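Local coordinates for protein endo-alpha-mannosidase (PDB 4ACY) that probably hydrolyses internal alpha-mannosidic linkages of N-glycans, as a family GH99 endo-alpha-mannosidase built on a TIM barrel, at residues T163-E166 with N167-I171; T37-D40 with H41-S44; P292-G295 with S296-R299. All blocks are in the same frame, centred on the assembly; numbering follows the deposited sequence.

In the fold
The three contacts are local ones, placed in different parts of a TIM barrel of eight parallel strands. Contact 2 is the turn that leads into strand 42-46, the first strand of the barrel. Contact 1 lies on helix 161-175, which joins strand 148-153 to strand 189-192. Contact 3 belongs to the loop between strand 276-281 and helix 305-316, so it follows the C-terminal end of a strand, the end where TIM-barrel enzymes carry their active sites. Contact 2 enters from the other end. The centres of contacts 1 and 2 are about 25 Å apart. Contact 3 lies across the chain's centre from both, its centre about 35 Å from that of contact 1 and about 30 Å from that of contact 2.

Contact 1 of 3, residues T163-E166 with N167-I171; sequences TVRE and NIQYI
The carbonyl oxygen of Thr163 is gripped twice by one residue, Asn167. The side-chain ND2 of Asn167 donates to Thr163 O at 2.8 Å, and the N-H...O angle of 166° makes the bond nearly straight. Asn167 N donates to the same Thr163 O at 3.0 Å. The two donors come from opposite faces of the carbonyl plane. ND2 stands well above that plane, 41° out of it, while Thr163 O lies close to the plane of the Asn167 amide. This amide is buried and fixed at both ends, because Asn167 OD1 is hydrogen-bonded to Trp124 NE1. Its rotation is therefore set. The next three i to i+4 backbone bonds continue the helix: Ile168 N to Val164 O, Gln169 N to Arg165 O and Tyr170 N to Glu166 O, each at 2.9 Å. Helix 161-175 is the connecting helix of a beta-alpha-beta unit of the TIM barrel, between strands 148-153 and 189-192. Ile168 faces strand 189-192, where it touches Phe190, while Val164 packs against Trp203 and Leu206 of helix 200-207. Val164 CG1 meets Ile168 CD1 at 3.9 Å. Val164 CG1 can do this because it stands anti to the backbone N (chi1 170°), beside the carbonyl carbon, and so leans along the helix toward the next turn. Ile168 CG1 also packs against Val164 O, at 3.4 Å. On another side of the helix, the aliphatic part of Gln169 lies over the backbone of Arg165, with Gln169 CG 3.2 Å from Arg165 O. The chain of Arg165 is extended from CG to NE. It carries the guanidinium off the helix, to Ile213 O, which NE binds, and Ser214 O, which NH2 binds.

Contact 2 of 3, residues T37-D40 with H41-S44; sequences TLDD and HTIS
The carboxylate of Asp39 lies over the backbone N of His41 and reaches on to the hydroxyl of Thr42. The backbone makes a type I beta turn from Asp39 to Thr42, and the side chain of Asp39 adds an Asx turn. His41 N donates to Asp39 OD2 at 3.0 Å. It comes from well above the carboxylate plane, 67° out of it. Thr42 OG1 donates to the same Asp39 OD2 at 2.8 Å, on the anti side and from the other face. One oxygen thus holds both the backbone within the turn and the side chain that follows it. The chain of Asp39 is swung toward these donors, with CG anti to its own backbone N (chi1 -168°). The side chains of Asp39 and Thr42 cross at about a right angle. The other oxygen, Asp39 OD1, forms a salt bridge with Arg372 of helix 359-376, so both oxygens of this buried carboxylate have partners. The positive charge of Arg372 would probably favour the ionised form of Asp39. Phe371 of the same helix touches Asp39, His41 and Thr42. The turn feeds strand 42-46, the first of the TIM barrel, which pairs with strands 117-124 and 322-324. The side chains of Asp40 and His41 lie side by side and point the same way. Asp40 CG sits between its backbone N and carbonyl carbon, which brings the carboxylate alongside the imidazole edge. The ring of His41 also stacks with Tyr321. Carboxylate and ring planes are 53° apart. His41 ND1 donates to Asp40 OD1 at 2.9 Å, and this oxygen lies almost exactly in the plane of the ring.

Contact 3 of 3, residues P292-G295 with S296-R299; sequences PWNG and STTR
The amide of Asn294 has the hydroxyl of Thr297 above its carbonyl plane, and Thr297 OG1 donates to Asn294 OD1 at 2.7 Å. At the edge of the Arg299 guanidinium lies Ser296 O, in plane, held by Arg299 NH1 at 2.9 Å. One face of the Trp293 ring carries Asn294 CB, offset toward the rim. Asn294 CG is anti to the backbone N (chi1 -161°), which carries the amide across to Thr297. Asn294 ND2 bonds to Asp287 OD2 and donates to a water that in turn donates to Thr297 OG1. A second water donates to Asn294 OD1 at 2.7 Å and is shared with Ser296 OG. With a leucine in place of Asn294, the hydroxyl of Thr297 would probably lose its acceptor, and Asp287 its amide partner. The backbone adds Thr297 N to Asn294 O at 3.1 Å. Thr298 N donates to Gly295 O, also at 3.1 Å, and a water joins Gly295 O to Thr298 O. These are two overlapping type I turns, set in the long surface loop that follows strand 276-281 of the TIM barrel.

Contact 1 of 3, residues T163-E166 with N167-I171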
loop_
_atom_site.group_PDB
_atom_site.type_symbol
_atom_site.label_atom_id
_atom_site.label_comp_id
_atom_site.label_asym_id
_atom_site.label_seq_id
_atom_site.Cartn_x
_atom_site.Cartn_y
_atom_site.Cartn_z
ATOM N N THR A 163 15.171 8.815 12.660
ATOM C CA THR A 163 14.586 9.570 11.554
ATOM C C THR A 163 13.119 9.156 11.349
ATOM O O THR A 163 12.295 9.960 10.918
ATOM C CB THR A 163 15.404 9.474 10.249
ATOM O OG1 THR A 163 15.485 8.112 9.832
ATOM C CG2 THR A 163 16.834 10.037 10.456
ATOM N N VAL A 164 12.792 7.917 11.698
ATOM C CA VAL A 164 11.373 7.508 11.704
ATOM C C VAL A 164 10.619 8.342 12.757
ATOM O O VAL A 164 9.546 8.868 12.473
ATOM C CB VAL A 164 11.194 5.986 11.903
ATOM C CG1 VAL A 164 9.719 5.615 12.160
ATOM C CG2 VAL A 164 11.735 5.226 10.680
ATOM N N ARG A 165 11.203 8.506 13.949
ATOM C CA ARG A 165 10.592 9.369 14.966
ATOM C C ARG A 165 10.318 10.757 14.415
ATOM O O ARG A 165 9.227 11.288 14.578
ATOM C CB ARG A 165 11.449 9.467 16.239
ATOM C CG ARG A 165 10.638 9.983 17.440
ATOM C CD ARG A 165 11.508 10.178 18.677
ATOM N NE ARG A 165 10.730 10.155 19.931
ATOM C CZ ARG A 165 9.962 11.144 20.389
ATOM N NH1 ARG A 165 9.824 12.279 19.716
ATOM N NH2 ARG A 165 9.310 10.990 21.536
ATOM N N GLU A 166 11.305 11.334 13.733
ATOM C CA GLU A 166 11.167 12.685 13.196
ATOM C C GLU A 166 10.035 12.759 12.181
ATOM O O GLU A 166 9.314 13.765 12.094
ATOM C CB GLU A 166 12.476 13.150 12.555
ATOM C CG GLU A 166 13.641 13.281 13.542
ATOM C CD GLU A 166 14.998 13.423 12.856
ATOM O OE1 GLU A 166 15.058 13.485 11.609
ATOM O OE2 GLU A 166 16.016 13.454 13.570
ATOM N N ASN A 167 9.889 11.688 11.405
ATOM C CA ASN A 167 8.805 11.615 10.420
ATOM C C ASN A 167 7.423 11.448 11.021
ATOM O O ASN A 167 6.458 12.033 10.516
ATOM C CB ASN A 167 9.077 10.531 9.383
ATOM C CG ASN A 167 9.984 11.025 8.284
ATOM O OD1 ASN A 167 9.522 11.591 7.299
ATOM N ND2 ASN A 167 11.291 10.854 8.472
ATOM N N ILE A 168 7.328 10.647 12.082
ATOM C CA ILE A 168 6.088 10.535 12.842
ATOM C C ILE A 168 5.728 11.911 13.393
ATOM O O ILE A 168 4.583 12.340 13.293
ATOM C CB ILE A 168 6.183 9.482 13.984
ATOM C CG1 ILE A 168 6.408 8.083 13.401
ATOM C CG2 ILE A 168 4.918 9.506 14.866
ATOM C CD1 ILE A 168 6.909 7.062 14.423
ATOM N N GLN A 169 6.718 12.618 13.940
ATOM C CA GLN A 169 6.463 13.940 14.503
ATOM C C GLN A 169 5.968 14.887 13.428
ATOM O O GLN A 169 5.016 15.621 13.649
ATOM C CB GLN A 169 7.709 14.525 15.154
ATOM C CG GLN A 169 8.225 13.752 16.340
ATOM C CD GLN A 169 9.581 14.269 16.787
ATOM O OE1 GLN A 169 9.770 15.475 16.927
ATOM N NE2 GLN A 169 10.526 13.366 17.018
ATOM N N TYR A 170 6.611 14.862 12.259
ATOM C CA TYR A 170 6.180 15.710 11.162
ATOM C C TYR A 170 4.740 15.396 10.742
ATOM O O TYR A 170 3.926 16.303 10.556
ATOM C CB TYR A 170 7.112 15.627 9.939
ATOM C CG TYR A 170 6.630 16.562 8.852
ATOM C CD1 TYR A 170 7.020 17.907 8.833
ATOM C CD2 TYR A 170 5.717 16.128 7.882
ATOM C CE1 TYR A 170 6.544 18.771 7.856
ATOM C CE2 TYR A 170 5.238 16.988 6.910
ATOM C CZ TYR A 170 5.656 18.307 6.903
ATOM O OH TYR A 170 5.166 19.149 5.939
ATOM N N ILE A 171 4.441 14.111 10.592
ATOM C CA ILE A 171 3.134 13.675 10.115
ATOM C C ILE A 171 2.039 14.074 11.113
ATOM O O ILE A 171 1.024 14.650 10.727
ATOM C CB ILE A 171 3.131 12.156 9.831
ATOM C CG1 ILE A 171 3.935 11.867 8.548
ATOM C CG2 ILE A 171 1.704 11.605 9.728
ATOM C CD1 ILE A 171 4.325 10.392 8.358
#

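Contact 2 of 3, residues T37-D40 with H41-S44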
loop_
_atom_site.group_PDB
_atom_site.type_symbol
_atom_site.label_atom_id
_atom_site.label_comp_id
_atom_site.label_asym_id
_atom_site.label_seq_id
_atom_site.Cartn_x
_atom_site.Cartn_y
_atom_site.Cartn_z
ATOM N N THR A 37 -21.961 1.411 4.542
ATOM C CA THR A 37 -21.208 1.053 3.305
ATOM C C THR A 37 -19.684 1.185 3.493
ATOM O O THR A 37 -18.965 0.181 3.416
ATOM C CB THR A 37 -21.673 1.898 2.087
ATOM N N LEU A 38 -19.212 2.404 3.767
ATOM C CA LEU A 38 -17.769 2.740 3.733
ATOM C C LEU A 38 -16.961 2.207 4.924
ATOM O O LEU A 38 -17.200 2.594 6.063
ATOM C CB LEU A 38 -17.579 4.246 3.616
ATOM C CG LEU A 38 -16.164 4.744 3.318
ATOM C CD1 LEU A 38 -15.739 4.319 1.910
ATOM C CD2 LEU A 38 -16.091 6.250 3.446
ATOM N N ASP A 39 -15.980 1.349 4.657
ATOM C CA ASP A 39 -15.397 0.565 5.731
ATOM C C ASP A 39 -14.103 1.132 6.291
ATOM O O ASP A 39 -13.109 1.280 5.571
ATOM C CB ASP A 39 -15.178 -0.885 5.314
ATOM C CG ASP A 39 -14.864 -1.765 6.492
ATOM O OD1 ASP A 39 -15.791 -2.014 7.298
ATOM O OD2 ASP A 39 -13.693 -2.167 6.661
ATOM N N ASP A 40 -14.108 1.396 7.594
ATOM C CA ASP A 40 -12.947 1.973 8.244
ATOM C C ASP A 40 -11.933 0.947 8.755
ATOM O O ASP A 40 -11.041 1.304 9.496
ATOM C CB ASP A 40 -13.366 2.944 9.366
ATOM C CG ASP A 40 -14.199 2.280 10.443
ATOM O OD1 ASP A 40 -14.201 1.039 10.552
ATOM O OD2 ASP A 40 -14.885 3.021 11.183
ATOM N N HIS A 41 -12.071 -0.312 8.353
ATOM C CA HIS A 41 -11.082 -1.338 8.689
ATOM C C HIS A 41 -10.474 -1.929 7.415
ATOM O O HIS A 41 -9.842 -2.981 7.464
ATOM C CB HIS A 41 -11.714 -2.452 9.545
ATOM C CG HIS A 41 -11.753 -2.142 11.011
ATOM N ND1 HIS A 41 -12.444 -1.069 11.532
ATOM C CD2 HIS A 41 -11.193 -2.773 12.070
ATOM C CE1 HIS A 41 -12.294 -1.040 12.845
ATOM N NE2 HIS A 41 -11.538 -2.063 13.196
ATOM N N THR A 42 -10.683 -1.246 6.291
ATOM C CA THR A 42 -10.128 -1.673 4.999
ATOM C C THR A 42 -9.247 -0.558 4.495
ATOM O O THR A 42 -9.689 0.583 4.408
ATOM C CB THR A 42 -11.249 -1.949 3.989
ATOM O OG1 THR A 42 -12.121 -2.953 4.516
ATOM C CG2 THR A 42 -10.677 -2.434 2.642
ATOM N N ILE A 43 -7.989 -0.889 4.178
ATOM C CA ILE A 43 -6.985 0.125 3.931
ATOM C C ILE A 43 -6.285 -0.141 2.599
ATOM O O ILE A 43 -5.672 -1.177 2.432
ATOM C CB ILE A 43 -5.916 0.132 5.059
ATOM C CG1 ILE A 43 -6.593 0.278 6.443
ATOM C CG2 ILE A 43 -4.951 1.267 4.839
ATOM C CD1 ILE A 43 -5.701 -0.114 7.637
ATOM N N SER A 44 -6.390 0.777 1.654
ATOM C CA SER A 44 -5.689 0.580 0.379
ATOM C C SER A 44 -4.261 1.098 0.488
ATOM O O SER A 44 -3.988 2.048 1.228
ATOM C CB SER A 44 -6.396 1.292 -0.773
ATOM O OG SER A 44 -6.277 2.713 -0.645
#

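Contact 3 of 3, residues P292-G295 with S296-R299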
loop_
_atom_site.group_PDB
_atom_site.type_symbol
_atom_site.label_atom_id
_atom_site.label_comp_id
_atom_site.label_asym_id
_atom_site.label_seq_id
_atom_site.Cartn_x
_atom_site.Cartn_y
_atom_site.Cartn_z
ATOM N N PRO A 292 12.164 -7.100 -16.074
ATOM C CA PRO A 292 11.874 -8.082 -17.130
ATOM C C PRO A 292 12.193 -9.522 -16.728
ATOM O O PRO A 292 11.612 -10.450 -17.284
ATOM C CB PRO A 292 12.772 -7.649 -18.296
ATOM C CG PRO A 292 13.139 -6.238 -18.029
ATOM C CD PRO A 292 12.969 -5.959 -16.555
ATOM N N TRP A 293 13.113 -9.673 -15.768
ATOM C CA TRP A 293 13.591 -10.962 -15.259
ATOM C C TRP A 293 12.662 -11.569 -14.201
ATOM O O TRP A 293 12.884 -12.709 -13.749
ATOM C CB TRP A 293 15.001 -10.766 -14.645
ATOM C CG TRP A 293 15.022 -9.556 -13.771
ATOM C CD1 TRP A 293 15.343 -8.281 -14.141
ATOM C CD2 TRP A 293 14.614 -9.479 -12.401
ATOM N NE1 TRP A 293 15.181 -7.422 -13.090
ATOM C CE2 TRP A 293 14.738 -8.127 -12.003
ATOM C CE3 TRP A 293 14.181 -10.430 -11.459
ATOM C CZ2 TRP A 293 14.445 -7.695 -10.705
ATOM C CZ3 TRP A 293 13.884 -10.003 -10.174
ATOM C CH2 TRP A 293 14.010 -8.649 -9.807
ATOM N N ASN A 294 11.621 -10.826 -13.813
ATOM C CA ASN A 294 10.822 -11.182 -12.623
ATOM C C ASN A 294 9.508 -11.893 -12.939
ATOM O O ASN A 294 8.555 -11.819 -12.154
ATOM C CB ASN A 294 10.561 -9.940 -11.755
ATOM C CG ASN A 294 10.165 -10.278 -10.315
ATOM O OD1 ASN A 294 10.527 -11.332 -9.768
ATOM N ND2 ASN A 294 9.430 -9.368 -9.685
ATOM N N GLY A 295 9.488 -12.636 -14.040
ATOM C CA GLY A 295 8.311 -13.406 -14.434
ATOM C C GLY A 295 7.830 -14.426 -13.407
ATOM O O GLY A 295 6.641 -14.760 -13.373
ATOM N N SER A 296 8.730 -14.902 -12.548
ATOM C CA SER A 296 8.362 -15.898 -11.533
ATOM C C SER A 296 7.361 -15.350 -10.505
ATOM O O SER A 296 6.642 -16.113 -9.865
ATOM C CB SER A 296 9.600 -16.469 -10.820
ATOM O OG SER A 296 10.259 -15.509 -10.009
ATOM N N THR A 297 7.331 -14.029 -10.349
ATOM C CA THR A 297 6.445 -13.374 -9.385
ATOM C C THR A 297 5.070 -13.056 -10.031
ATOM O O THR A 297 4.090 -12.787 -9.338
ATOM C CB THR A 297 7.078 -12.085 -8.826
ATOM O OG1 THR A 297 8.412 -12.350 -8.359
ATOM C CG2 THR A 297 6.264 -11.535 -7.645
ATOM N N THR A 298 5.001 -13.115 -11.357
ATOM C CA THR A 298 3.744 -12.840 -12.060
ATOM C C THR A 298 2.603 -13.741 -11.557
ATOM O O THR A 298 2.774 -14.952 -11.379
ATOM C CB THR A 298 3.915 -12.991 -13.583
ATOM O OG1 THR A 298 4.827 -11.988 -14.070
ATOM C CG2 THR A 298 2.553 -12.839 -14.315
ATOM N N ARG A 299 1.449 -13.141 -11.300
ATOM C CA ARG A 299 0.256 -13.902 -10.932
ATOM C C ARG A 299 -0.888 -13.385 -11.788
ATOM O O ARG A 299 -1.259 -12.224 -11.662
ATOM C CB ARG A 299 -0.070 -13.721 -9.435
ATOM C CG ARG A 299 1.032 -14.168 -8.467
ATOM C CD ARG A 299 1.156 -15.689 -8.325
ATOM N NE ARG A 299 2.212 -15.997 -7.352
ATOM C CZ ARG A 299 3.504 -16.145 -7.657
ATOM N NH1 ARG A 299 3.912 -16.055 -8.916
ATOM N NH2 ARG A 299 4.390 -16.398 -6.695
HETATM O O HOH W 1 11.636 -14.963 -13.007
HETATM O O HOH W 2 5.958 -9.975 -12.540
HETATM O O HOH W 3 9.037 -9.607 -6.762
HETATM O O HOH W 4 12.182 -13.455 -10.174
HETATM O O HOH W 5 4.597 -16.574 -12.798
#